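Quinone oxidoreductase (Thermus thermophilus, PDB 1IZ0) probably reduces quinones with NADPH as electron donor, binding the nucleotide through a Rossmann-type domain. Local coordinates at residues Thr113-Leu118 against Leu258-Pro263. Sequence-based numbering, arbitrary orientation.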
loop_
_atom_site.group_PDB
_atom_site.type_symbol
_atom_site.label_atom_id
_atom_site.label_comp_id
_atom_site.label_asym_id
_atom_site.label_seq_id
_atom_site.Cartn_x
_atom_site.Cartn_y
_atom_site.Cartn_z
ATOM N N THR A 113 -3.060 4.745 0.862
ATOM C CA THR A 113 -2.568 5.065 -0.474
ATOM C C THR A 113 -3.695 5.080 -1.500
ATOM O O THR A 113 -3.793 5.999 -2.314
ATOM C CB THR A 113 -1.515 4.041 -0.944
ATOM O OG1 THR A 113 -0.328 4.179 -0.151
ATOM C CG2 THR A 113 -1.185 4.257 -2.415
ATOM N N ALA A 114 -4.544 4.059 -1.462
ATOM C CA ALA A 114 -5.649 3.968 -2.407
ATOM C C ALA A 114 -6.647 5.103 -2.228
ATOM O O ALA A 114 -7.041 5.752 -3.196
ATOM C CB ALA A 114 -6.370 2.619 -2.256
ATOM N N TYR A 115 -7.067 5.333 -0.992
ATOM C CA TYR A 115 -8.035 6.385 -0.718
ATOM C C TYR A 115 -7.490 7.774 -1.035
ATOM O O TYR A 115 -8.139 8.553 -1.734
ATOM C CB TYR A 115 -8.488 6.330 0.748
ATOM C CG TYR A 115 -9.449 7.440 1.120
ATOM C CD1 TYR A 115 -8.979 8.663 1.597
ATOM C CD2 TYR A 115 -10.827 7.287 0.939
ATOM C CE1 TYR A 115 -9.859 9.709 1.884
ATOM C CE2 TYR A 115 -11.716 8.325 1.221
ATOM C CZ TYR A 115 -11.223 9.530 1.690
ATOM O OH TYR A 115 -12.087 10.567 1.948
ATOM N N LEU A 116 -6.300 8.090 -0.528
ATOM C CA LEU A 116 -5.726 9.408 -0.779
ATOM C C LEU A 116 -5.416 9.623 -2.258
ATOM O O LEU A 116 -5.445 10.754 -2.751
ATOM C CB LEU A 116 -4.467 9.613 0.071
ATOM C CG LEU A 116 -4.766 9.794 1.566
ATOM C CD1 LEU A 116 -3.486 9.725 2.383
ATOM C CD2 LEU A 116 -5.477 11.128 1.780
ATOM N N ALA A 117 -5.125 8.541 -2.967
ATOM C CA ALA A 117 -4.831 8.649 -4.390
ATOM C C ALA A 117 -6.130 8.985 -5.129
ATOM O O ALA A 117 -6.170 9.898 -5.956
ATOM C CB ALA A 117 -4.244 7.337 -4.912
ATOM N N LEU A 118 -7.196 8.251 -4.821
ATOM C CA LEU A 118 -8.479 8.494 -5.467
ATOM C C LEU A 118 -9.049 9.837 -5.017
ATOM O O LEU A 118 -9.576 10.613 -5.831
ATOM C CB LEU A 118 -9.454 7.352 -5.147
ATOM C CG LEU A 118 -9.108 6.004 -5.803
ATOM C CD1 LEU A 118 -9.769 4.859 -5.047
ATOM C CD2 LEU A 118 -9.543 6.019 -7.269
ATOM N N LEU A 258 -9.178 8.678 7.500
ATOM C CA LEU A 258 -9.506 7.720 8.547
ATOM C C LEU A 258 -10.982 7.768 8.888
ATOM O O LEU A 258 -11.574 6.757 9.260
ATOM C CB LEU A 258 -8.655 7.970 9.794
ATOM C CG LEU A 258 -7.153 7.755 9.559
ATOM C CD1 LEU A 258 -6.415 7.813 10.893
ATOM C CD2 LEU A 258 -6.919 6.404 8.880
ATOM N N GLY A 259 -11.581 8.942 8.744
ATOM C CA GLY A 259 -12.996 9.075 9.035
ATOM C C GLY A 259 -13.810 8.264 8.052
ATOM O O GLY A 259 -14.962 7.911 8.311
ATOM N N PHE A 260 -13.210 7.955 6.911
ATOM C CA PHE A 260 -13.902 7.183 5.889
ATOM C C PHE A 260 -13.516 5.712 5.921
ATOM O O PHE A 260 -14.364 4.840 5.754
ATOM C CB PHE A 260 -13.603 7.770 4.512
ATOM C CG PHE A 260 -14.184 6.980 3.374
ATOM C CD1 PHE A 260 -13.504 5.890 2.847
ATOM C CD2 PHE A 260 -15.411 7.329 2.828
ATOM C CE1 PHE A 260 -14.034 5.158 1.794
ATOM C CE2 PHE A 260 -15.949 6.601 1.773
ATOM C CZ PHE A 260 -15.255 5.512 1.255
ATOM N N LEU A 261 -12.234 5.447 6.145
ATOM C CA LEU A 261 -11.719 4.083 6.173
ATOM C C LEU A 261 -11.994 3.277 7.452
ATOM O O LEU A 261 -12.433 2.128 7.376
ATOM C CB LEU A 261 -10.212 4.112 5.908
ATOM C CG LEU A 261 -9.766 4.647 4.541
ATOM C CD1 LEU A 261 -8.251 4.830 4.535
ATOM C CD2 LEU A 261 -10.196 3.696 3.440
ATOM N N LEU A 262 -11.734 3.866 8.619
ATOM C CA LEU A 262 -11.933 3.163 9.887
ATOM C C LEU A 262 -13.321 2.573 10.131
ATOM O O LEU A 262 -13.443 1.409 10.517
ATOM C CB LEU A 262 -11.556 4.065 11.059
ATOM C CG LEU A 262 -10.067 4.384 11.167
ATOM C CD1 LEU A 262 -9.812 5.134 12.471
ATOM C CD2 LEU A 262 -9.264 3.093 11.123
ATOM N N PRO A 263 -14.386 3.359 9.927
ATOM C CA PRO A 263 -15.705 2.763 10.168
ATOM C C PRO A 263 -15.972 1.575 9.245
ATOM O O PRO A 263 -16.904 0.806 9.468
ATOM C CB PRO A 263 -16.671 3.923 9.896
ATOM C CG PRO A 263 -15.847 5.142 10.269
ATOM C CD PRO A 263 -14.493 4.806 9.667
#
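Tyr115 meets Phe260 and Leu261 through apolar contact alone; no hydrogen bond joins the two helical segments. The two rings overlap at an oblique angle. Their centroids lie 5.0 Å apart and their planes differ by 32°. The meeting point is off-centre: Tyr115 CE2 sits over one face of the Phe260 ring, 3.4 Å from Phe260 CD1. Both residues hold CG anti to the backbone N (chi1 177° for Tyr115, 175° for Phe260), which sends each ring across the gap to the other. The phenol oxygen extends past the partner ring, with Tyr115 OH 4.1 Å from Phe260 CB. Leu261 fills in nearer the helix of Tyr115. Both of its methyls face Tyr115 CB from the same side, CD1 and CD2 each 4.1 Å from that carbon. With an alanine in place of Phe260, the aromatic contact would be lost and the Tyr115 ring would probably be freer to move. Arg264 makes a cation-pi contact with the Phe260 ring. The contact joins helix 108-120 to the C-terminal part of helix 251-261. Helix 137-148 of the Rossmann-type domain borders both aromatics, with Val145 against Tyr115 and Ala148 against Phe260.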